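Local atomic coordinates of major pepsin inhibitor PI-3 (Ascaris suum, PDB entry 1F32), a protein that inhibits the aspartic protease pepsin, and is a secreted, disulfide-bonded member of the I33 family of protease inhibitors. Residues I12-D17 and A43-C48; V20-L25 and S80-K85; L25-L30 and C66-M71. All coordinates share one frame; numbering follows the deposited sequence.

Contact 1 (I12-D17 and A43-C48)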
loop_
_atom_site.group_PDB
_atom_site.type_symbol
_atom_site.label_atom_id
_atom_site.label_comp_id
_atom_site.label_asym_id
_atom_site.label_seq_id
_atom_site.Cartn_x
_atom_site.Cartn_y
_atom_site.Cartn_z
ATOM N N ILE A 12 -4.079 -6.449 2.897
ATOM C CA ILE A 12 -5.045 -7.214 2.123
ATOM C C ILE A 12 -4.681 -7.063 0.654
ATOM O O ILE A 12 -4.440 -5.960 0.182
ATOM C CB ILE A 12 -6.486 -6.717 2.362
ATOM C CG1 ILE A 12 -6.898 -7.009 3.809
ATOM C CG2 ILE A 12 -7.451 -7.413 1.415
ATOM C CD1 ILE A 12 -8.188 -6.336 4.224
ATOM N N CYS A 13 -4.643 -8.180 -0.068
ATOM C CA CYS A 13 -4.307 -8.156 -1.474
ATOM C C CYS A 13 -5.386 -8.868 -2.267
ATOM O O CYS A 13 -5.867 -9.902 -1.843
ATOM C CB CYS A 13 -2.966 -8.873 -1.692
ATOM S SG CYS A 13 -2.406 -8.874 -3.420
ATOM N N THR A 14 -5.795 -8.290 -3.391
ATOM C CA THR A 14 -6.775 -8.944 -4.261
ATOM C C THR A 14 -6.591 -8.434 -5.681
ATOM O O THR A 14 -5.719 -7.593 -5.934
ATOM C CB THR A 14 -8.222 -8.712 -3.803
ATOM O OG1 THR A 14 -9.088 -9.598 -4.535
ATOM C CG2 THR A 14 -8.627 -7.264 -4.029
ATOM N N VAL A 15 -7.376 -8.956 -6.621
ATOM C CA VAL A 15 -7.260 -8.537 -8.015
ATOM C C VAL A 15 -8.635 -8.276 -8.631
ATOM O O VAL A 15 -9.566 -9.039 -8.401
ATOM C CB VAL A 15 -6.578 -9.622 -8.879
ATOM C CG1 VAL A 15 -6.370 -9.106 -10.306
ATOM C CG2 VAL A 15 -5.234 -10.026 -8.246
ATOM N N LYS A 16 -8.748 -7.197 -9.403
ATOM C CA LYS A 16 -9.998 -6.865 -10.097
ATOM C C LYS A 16 -9.633 -6.347 -11.484
ATOM O O LYS A 16 -8.906 -5.358 -11.609
ATOM C CB LYS A 16 -10.788 -5.790 -9.357
ATOM C CG LYS A 16 -12.119 -5.462 -10.042
ATOM C CD LYS A 16 -12.931 -4.443 -9.247
ATOM C CE LYS A 16 -14.317 -4.242 -9.849
ATOM N NZ LYS A 16 -15.107 -3.213 -9.105
ATOM N N ASP A 17 -10.146 -7.007 -12.516
ATOM C CA ASP A 17 -9.857 -6.629 -13.896
ATOM C C ASP A 17 -8.346 -6.518 -14.132
ATOM O O ASP A 17 -7.864 -5.543 -14.714
ATOM C CB ASP A 17 -10.537 -5.300 -14.258
ATOM C CG ASP A 17 -12.053 -5.401 -14.272
ATOM O OD1 ASP A 17 -12.571 -6.456 -14.706
ATOM O OD2 ASP A 17 -12.728 -4.428 -13.865
ATOM N N ALA A 43 -10.500 -15.260 -6.619
ATOM C CA ALA A 43 -11.571 -16.170 -6.229
ATOM C C ALA A 43 -11.286 -16.725 -4.846
ATOM O O ALA A 43 -12.179 -16.827 -3.996
ATOM C CB ALA A 43 -11.669 -17.307 -7.229
ATOM N N ARG A 44 -10.028 -17.092 -4.640
ATOM C CA ARG A 44 -9.557 -17.637 -3.380
ATOM C C ARG A 44 -9.752 -16.616 -2.256
ATOM O O ARG A 44 -10.189 -16.969 -1.159
ATOM C CB ARG A 44 -8.075 -18.014 -3.538
ATOM C CG ARG A 44 -7.479 -18.835 -2.419
ATOM C CD ARG A 44 -6.246 -19.619 -2.908
ATOM N NE ARG A 44 -5.120 -18.753 -3.274
ATOM C CZ ARG A 44 -4.599 -18.660 -4.495
ATOM N NH1 ARG A 44 -5.092 -19.378 -5.502
ATOM N NH2 ARG A 44 -3.569 -17.850 -4.715
ATOM N N VAL A 45 -9.433 -15.351 -2.530
ATOM C CA VAL A 45 -9.576 -14.286 -1.534
ATOM C C VAL A 45 -11.038 -14.094 -1.149
ATOM O O VAL A 45 -11.369 -13.948 0.037
ATOM C CB VAL A 45 -9.022 -12.936 -2.065
ATOM C CG1 VAL A 45 -9.303 -11.818 -1.065
ATOM C CG2 VAL A 45 -7.528 -13.047 -2.275
ATOM N N GLU A 46 -11.916 -14.093 -2.148
ATOM C CA GLU A 46 -13.344 -13.904 -1.886
ATOM C C GLU A 46 -13.881 -15.085 -1.082
ATOM O O GLU A 46 -14.651 -14.907 -0.149
ATOM C CB GLU A 46 -14.122 -13.780 -3.198
ATOM C CG GLU A 46 -15.397 -12.900 -3.135
ATOM C CD GLU A 46 -16.726 -13.676 -3.207
ATOM O OE1 GLU A 46 -17.217 -14.153 -2.153
ATOM O OE2 GLU A 46 -17.291 -13.806 -4.325
ATOM N N ASP A 47 -13.459 -16.292 -1.445
ATOM C CA ASP A 47 -13.910 -17.482 -0.742
ATOM C C ASP A 47 -13.412 -17.453 0.694
ATOM O O ASP A 47 -14.190 -17.652 1.639
ATOM C CB ASP A 47 -13.387 -18.747 -1.426
ATOM C CG ASP A 47 -13.859 -20.012 -0.729
ATOM O OD1 ASP A 47 -15.048 -20.353 -0.863
ATOM O OD2 ASP A 47 -13.053 -20.650 -0.030
ATOM N N CYS A 48 -12.116 -17.202 0.861
ATOM C CA CYS A 48 -11.517 -17.152 2.184
ATOM C C CYS A 48 -12.178 -16.118 3.078
ATOM O O CYS A 48 -12.566 -16.411 4.203
ATOM C CB CYS A 48 -10.021 -16.828 2.096
ATOM S SG CYS A 48 -9.039 -18.201 1.432
#

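Contact 2 (V20-L25 and S80-K85)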
loop_
_atom_site.group_PDB
_atom_site.type_symbol
_atom_site.label_atom_id
_atom_site.label_comp_id
_atom_site.label_asym_id
_atom_site.label_seq_id
_atom_site.Cartn_x
_atom_site.Cartn_y
_atom_site.Cartn_z
ATOM N N VAL A 20 -3.970 -5.515 -9.514
ATOM C CA VAL A 20 -3.661 -5.994 -8.184
ATOM C C VAL A 20 -3.801 -4.820 -7.223
ATOM O O VAL A 20 -3.245 -3.745 -7.446
ATOM C CB VAL A 20 -2.209 -6.537 -8.065
ATOM C CG1 VAL A 20 -1.990 -7.111 -6.663
ATOM C CG2 VAL A 20 -1.949 -7.617 -9.135
ATOM N N PHE A 21 -4.568 -5.026 -6.160
ATOM C CA PHE A 21 -4.762 -4.007 -5.142
ATOM C C PHE A 21 -4.145 -4.477 -3.833
ATOM O O PHE A 21 -4.373 -5.605 -3.398
ATOM C CB PHE A 21 -6.250 -3.746 -4.921
ATOM C CG PHE A 21 -6.881 -2.923 -5.996
ATOM C CD1 PHE A 21 -6.770 -1.536 -5.979
ATOM C CD2 PHE A 21 -7.596 -3.535 -7.023
ATOM C CE1 PHE A 21 -7.367 -0.764 -6.973
ATOM C CE2 PHE A 21 -8.190 -2.776 -8.016
ATOM C CZ PHE A 21 -8.078 -1.388 -7.990
ATOM N N VAL A 22 -3.330 -3.618 -3.235
ATOM C CA VAL A 22 -2.715 -3.909 -1.945
ATOM C C VAL A 22 -3.073 -2.715 -1.056
ATOM O O VAL A 22 -2.826 -1.560 -1.428
ATOM C CB VAL A 22 -1.199 -4.030 -2.072
ATOM C CG1 VAL A 22 -0.578 -4.357 -0.723
ATOM C CG2 VAL A 22 -0.867 -5.108 -3.099
ATOM N N ALA A 23 -3.676 -2.993 0.098
ATOM C CA ALA A 23 -4.086 -1.932 1.012
ATOM C C ALA A 23 -4.971 -0.958 0.240
ATOM O O ALA A 23 -4.936 0.253 0.469
ATOM C CB ALA A 23 -2.859 -1.211 1.566
ATOM N N ASN A 24 -5.757 -1.498 -0.689
ATOM C CA ASN A 24 -6.668 -0.707 -1.514
ATOM C C ASN A 24 -5.991 0.203 -2.524
ATOM O O ASN A 24 -6.646 1.054 -3.135
ATOM C CB ASN A 24 -7.593 0.138 -0.629
ATOM C CG ASN A 24 -8.632 -0.690 0.086
ATOM O OD1 ASN A 24 -8.978 -0.411 1.240
ATOM N ND2 ASN A 24 -9.158 -1.704 -0.598
ATOM N N LEU A 25 -4.688 0.032 -2.713
ATOM C CA LEU A 25 -3.952 0.846 -3.676
ATOM C C LEU A 25 -3.593 -0.009 -4.904
ATOM O O LEU A 25 -3.270 -1.194 -4.767
ATOM C CB LEU A 25 -2.693 1.415 -3.005
ATOM C CG LEU A 25 -3.015 2.363 -1.841
ATOM C CD1 LEU A 25 -1.738 2.828 -1.188
ATOM C CD2 LEU A 25 -3.808 3.559 -2.360
ATOM N N SER A 80 -0.304 8.747 0.095
ATOM C CA SER A 80 0.235 7.589 0.800
ATOM C C SER A 80 1.435 6.986 0.077
ATOM O O SER A 80 1.570 7.083 -1.147
ATOM C CB SER A 80 -0.830 6.485 0.943
ATOM O OG SER A 80 -1.958 6.909 1.692
ATOM N N VAL A 81 2.303 6.360 0.859
ATOM C CA VAL A 81 3.471 5.674 0.333
ATOM C C VAL A 81 3.308 4.217 0.766
ATOM O O VAL A 81 3.048 3.925 1.935
ATOM C CB VAL A 81 4.784 6.227 0.934
ATOM C CG1 VAL A 81 5.979 5.439 0.386
ATOM C CG2 VAL A 81 4.924 7.701 0.616
ATOM N N LEU A 82 3.436 3.303 -0.184
ATOM C CA LEU A 82 3.334 1.884 0.111
ATOM C C LEU A 82 4.573 1.289 -0.536
ATOM O O LEU A 82 4.795 1.447 -1.745
ATOM C CB LEU A 82 2.067 1.289 -0.502
ATOM C CG LEU A 82 1.886 -0.221 -0.312
ATOM C CD1 LEU A 82 1.637 -0.532 1.146
ATOM C CD2 LEU A 82 0.710 -0.698 -1.168
ATOM N N GLY A 83 5.380 0.614 0.272
ATOM C CA GLY A 83 6.608 0.053 -0.240
ATOM C C GLY A 83 7.404 1.270 -0.652
ATOM O O GLY A 83 7.583 2.211 0.118
ATOM N N ASN A 84 7.895 1.281 -1.871
ATOM C CA ASN A 84 8.632 2.453 -2.274
ATOM C C ASN A 84 7.902 3.086 -3.442
ATOM O O ASN A 84 8.518 3.523 -4.401
ATOM C CB ASN A 84 10.076 2.076 -2.623
ATOM C CG ASN A 84 10.829 1.514 -1.423
ATOM O OD1 ASN A 84 10.797 2.089 -0.329
ATOM N ND2 ASN A 84 11.510 0.386 -1.622
ATOM N N LYS A 85 6.572 3.123 -3.337
ATOM C CA LYS A 85 5.730 3.696 -4.389
ATOM C C LYS A 85 4.805 4.764 -3.809
ATOM O O LYS A 85 4.282 4.613 -2.714
ATOM C CB LYS A 85 4.916 2.597 -5.075
ATOM C CG LYS A 85 5.777 1.530 -5.792
ATOM C CD LYS A 85 4.894 0.503 -6.518
ATOM C CE LYS A 85 5.683 -0.668 -7.116
ATOM N NZ LYS A 85 4.803 -1.587 -7.956
#

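Contact 3 (L25-L30 and C66-M71)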
loop_
_atom_site.group_PDB
_atom_site.type_symbol
_atom_site.label_atom_id
_atom_site.label_comp_id
_atom_site.label_asym_id
_atom_site.label_seq_id
_atom_site.Cartn_x
_atom_site.Cartn_y
_atom_site.Cartn_z
ATOM N N LEU A 25 -4.688 0.032 -2.713
ATOM C CA LEU A 25 -3.952 0.846 -3.676
ATOM C C LEU A 25 -3.593 -0.009 -4.904
ATOM O O LEU A 25 -3.270 -1.194 -4.767
ATOM C CB LEU A 25 -2.693 1.415 -3.005
ATOM C CG LEU A 25 -3.015 2.363 -1.841
ATOM C CD1 LEU A 25 -1.738 2.828 -1.188
ATOM C CD2 LEU A 25 -3.808 3.559 -2.360
ATOM N N PRO A 26 -3.656 0.575 -6.117
ATOM C CA PRO A 26 -3.335 -0.149 -7.355
ATOM C C PRO A 26 -1.830 -0.386 -7.486
ATOM O O PRO A 26 -1.104 0.394 -8.100
ATOM C CB PRO A 26 -3.896 0.767 -8.439
ATOM C CG PRO A 26 -3.716 2.126 -7.844
ATOM C CD PRO A 26 -4.150 1.936 -6.418
ATOM N N TRP A 27 -1.392 -1.497 -6.914
ATOM C CA TRP A 27 0.011 -1.881 -6.870
ATOM C C TRP A 27 0.653 -2.198 -8.221
ATOM O O TRP A 27 1.674 -1.610 -8.585
ATOM C CB TRP A 27 0.147 -3.081 -5.922
ATOM C CG TRP A 27 1.525 -3.462 -5.631
ATOM C CD1 TRP A 27 2.161 -4.608 -6.015
ATOM C CD2 TRP A 27 2.483 -2.683 -4.924
ATOM N NE1 TRP A 27 3.469 -4.588 -5.586
ATOM C CE2 TRP A 27 3.690 -3.413 -4.911
ATOM C CE3 TRP A 27 2.441 -1.427 -4.295
ATOM C CZ2 TRP A 27 4.850 -2.930 -4.292
ATOM C CZ3 TRP A 27 3.590 -0.950 -3.683
ATOM C CH2 TRP A 27 4.778 -1.701 -3.686
ATOM N N THR A 28 0.072 -3.146 -8.945
ATOM C CA THR A 28 0.601 -3.535 -10.241
ATOM C C THR A 28 -0.522 -4.191 -11.032
ATOM O O THR A 28 -1.574 -4.543 -10.470
ATOM C CB THR A 28 1.780 -4.529 -10.088
ATOM O OG1 THR A 28 2.468 -4.643 -11.344
ATOM C CG2 THR A 28 1.275 -5.903 -9.702
ATOM N N MET A 29 -0.325 -4.335 -12.340
ATOM C CA MET A 29 -1.350 -4.946 -13.167
ATOM C C MET A 29 -0.784 -6.198 -13.825
ATOM O O MET A 29 0.350 -6.207 -14.305
ATOM C CB MET A 29 -1.836 -3.945 -14.219
ATOM C CG MET A 29 -3.202 -4.245 -14.770
ATOM S SD MET A 29 -3.724 -3.003 -15.977
ATOM C CE MET A 29 -3.786 -3.924 -17.316
ATOM N N LEU A 30 -1.583 -7.254 -13.831
ATOM C CA LEU A 30 -1.186 -8.538 -14.399
ATOM C C LEU A 30 -1.325 -8.612 -15.915
ATOM O O LEU A 30 -2.248 -8.034 -16.494
ATOM C CB LEU A 30 -2.020 -9.646 -13.755
ATOM C CG LEU A 30 -1.982 -9.655 -12.222
ATOM C CD1 LEU A 30 -2.749 -10.852 -11.724
ATOM C CD2 LEU A 30 -0.540 -9.679 -11.730
ATOM N N CYS A 66 1.665 -9.595 -5.079
ATOM C CA CYS A 66 1.047 -8.805 -4.023
ATOM C C CYS A 66 2.141 -7.961 -3.382
ATOM O O CYS A 66 1.880 -7.162 -2.475
ATOM C CB CYS A 66 0.424 -9.707 -2.970
ATOM S SG CYS A 66 -1.117 -10.436 -3.560
ATOM N N GLY A 67 3.377 -8.159 -3.844
ATOM C CA GLY A 67 4.493 -7.392 -3.316
ATOM C C GLY A 67 5.095 -7.931 -2.029
ATOM O O GLY A 67 4.582 -8.882 -1.445
ATOM N N PRO A 68 6.198 -7.336 -1.562
ATOM C CA PRO A 68 6.851 -7.785 -0.326
ATOM C C PRO A 68 5.839 -7.828 0.820
ATOM O O PRO A 68 5.164 -6.838 1.097
ATOM C CB PRO A 68 7.937 -6.730 -0.116
ATOM C CG PRO A 68 8.302 -6.345 -1.525
ATOM C CD PRO A 68 6.932 -6.207 -2.168
ATOM N N GLN A 69 5.722 -8.971 1.486
ATOM C CA GLN A 69 4.748 -9.089 2.565
ATOM C C GLN A 69 5.073 -8.289 3.824
ATOM O O GLN A 69 4.253 -8.191 4.732
ATOM C CB GLN A 69 4.519 -10.563 2.903
ATOM C CG GLN A 69 3.909 -11.354 1.739
ATOM C CD GLN A 69 2.544 -10.813 1.302
ATOM O OE1 GLN A 69 1.543 -10.981 1.996
ATOM N NE2 GLN A 69 2.508 -10.158 0.146
ATOM N N ASP A 70 6.256 -7.694 3.873
ATOM C CA ASP A 70 6.631 -6.900 5.033
ATOM C C ASP A 70 6.902 -5.441 4.673
ATOM O O ASP A 70 7.523 -4.715 5.444
ATOM C CB ASP A 70 7.873 -7.497 5.692
ATOM C CG ASP A 70 9.068 -7.520 4.764
ATOM O OD1 ASP A 70 8.897 -7.292 3.544
ATOM O OD2 ASP A 70 10.185 -7.782 5.256
ATOM N N MET A 71 6.439 -4.996 3.513
ATOM C CA MET A 71 6.706 -3.612 3.154
ATOM C C MET A 71 5.960 -2.665 4.086
ATOM O O MET A 71 5.015 -3.068 4.762
ATOM C CB MET A 71 6.366 -3.341 1.687
ATOM C CG MET A 71 4.915 -3.425 1.315
ATOM S SD MET A 71 4.786 -3.050 -0.450
ATOM C CE MET A 71 3.287 -3.889 -0.823
#

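Contact 1 (I12-D17 and A43-C48)
Two torsions set this small contact: the OG1 of T14 and the CG1 of V45 are each turned opposite the backbone N of their own residue (chi1 -168° and 175°), which aims the threonine hydroxyl at the helix and turns the two valine methyls to the outer edge of the strand, where C13 O points. The side chains meet at about a right angle, with T14 OG1 4.1 Å from V45 CG1. The second methyl takes the shorter contact, since V45 CG2 lies 3.6 Å from the carbonyl oxygen C13 O. V45 CG1 is also near that oxygen, so one carbonyl has both branches of the valine against it. These are van der Waals contacts between methyl groups and oxygens, with no polar bond joining the two segments. Helix 35-52 lies along the outermost strand 13-16 of the three-stranded antiparallel sheet, and V45 meets that strand's outer edge, with T14 CA and V45 CA 6.6 Å apart. The carbonyls of I12 and T14 are directed to A23 and F21 of the neighbouring chain segment, whereas that of C13, between them, turns to the helix side. One turn earlier on the helix, F41 touches the side chains of C13 and V15. Covalent links lie close by, C13 being joined to C66 and C48 to C59, while R44 reaches T60 O through NE and K61 O through NH2.

Contact 2 (V20-L25 and S80-K85)
L82 meets V22 and L25 where two beta hairpins face each other turn to turn. One hairpin, from the three-stranded sheet, closes through the type I' turn V22 to L25; the other, from the five-stranded sheet, closes at G83 and N84, with paired backbone bonds between L82 and K85. The contact is a worked example of two antiparallel sheets meeting through their turns: the side chains that meet between segments 20-25 and 80-85 are mainly aliphatic, and they lie almost at the centre of the molecule. L82 is the central piece. Its CG is turned opposite the backbone N (chi1 177°), which carries the leucine towards the other hairpin. There it crosses V22 at about a right angle, so that a single methyl does the touching: L82 CD2 lies 3.9 Å from V22 CG1 and equally near V22 CB. L25 approaches L82 differently, at a slant and nearer the base of the side chain, with L25 CD1 4.2 Å from L82 CB. The same methyl also reaches S80, two residues before L82 and on the same side of the strand, L25 CD1 being 4.3 Å from S80 CB. The serine thus offers its carbon to the contact, while its OG is hydrogen-bonded to OD1 of N75. M73 from strand 72-76 packs against both leucines, and W27 touches V22 and L82, so L82 has neighbours from both sheets. The turn itself contributes a polar atom: V22 O, which accepts the backbone N-H of L25 at an N to O distance of 2.8 Å, also has the leucine methyl L82 CD2 against it, at 3.6 Å.

Contact 3 (L25-L30 and C66-M71)
A Met-aromatic contact between W27 and M71 forms the heart of this packing, which joins strand 25-29, at one side of the three-stranded sheet, to the irregular segment 66-71 that leads into strand 72-76 of the five-stranded sheet. The two side chains approach from opposite directions and overlap at the six-membered ring of the indole. M71 CE sits over one face, 3.9 Å from the ring centroid and only 11° off the normal, an arrangement that makes a CH-pi contact of the terminal methyl. The sulfur stands more obliquely, nearer the rim: M71 SD is 4.1 Å from the same centroid, 35° off the normal, and its closest ring atom is W27 CH2 at 3.5 Å. The methionine reaches the ring because its CG stands between the backbone N and the carbonyl carbon (chi1 67°), from where the rest of the chain runs out extended. At the pyrrole nitrogen the main chain comes close, G67 CA lying 3.8 Å from W27 NE1, while P68 CD approaches W27 CZ2 obliquely at 4.4 Å. Residues from both sheets complete the surroundings of the indole: V22, L82 and F87 touch it, and K85 adds a cation-pi interaction. The segment 66-71 is shaped by bonds of its own. P68 to M71 form a type I turn, whose backbone bond from M71 N to P68 O is 3.3 Å long, and Q69 folds back so that its NE2 donates to G67 O at 2.9 Å, with the acceptor close to the plane of the side-chain amide.

Overall arrangement
Contact 2 lies nearly at the chain centre, contact 3 beside it, and contact 1 well out, its centre about 16 Å from that of the chain, though largely buried. All three draw on the same three-stranded sheet: contact 1 from strand 13-16, contact 2 from the turn joining 19-22 to 25-29, contact 3 from 25-29. Contact 1 sets that sheet against helix 35-52, whereas contacts 2 and 3 join it to the five-stranded sheet and to the segment entering it. The chemistry follows: methyls against oxygens in contact 1, aliphatic packing in contact 2, and sulfur, methyl and backbone around an indole in the partly buried contact 3. The disulfide C13-C66 ties contact 1 to contact 3.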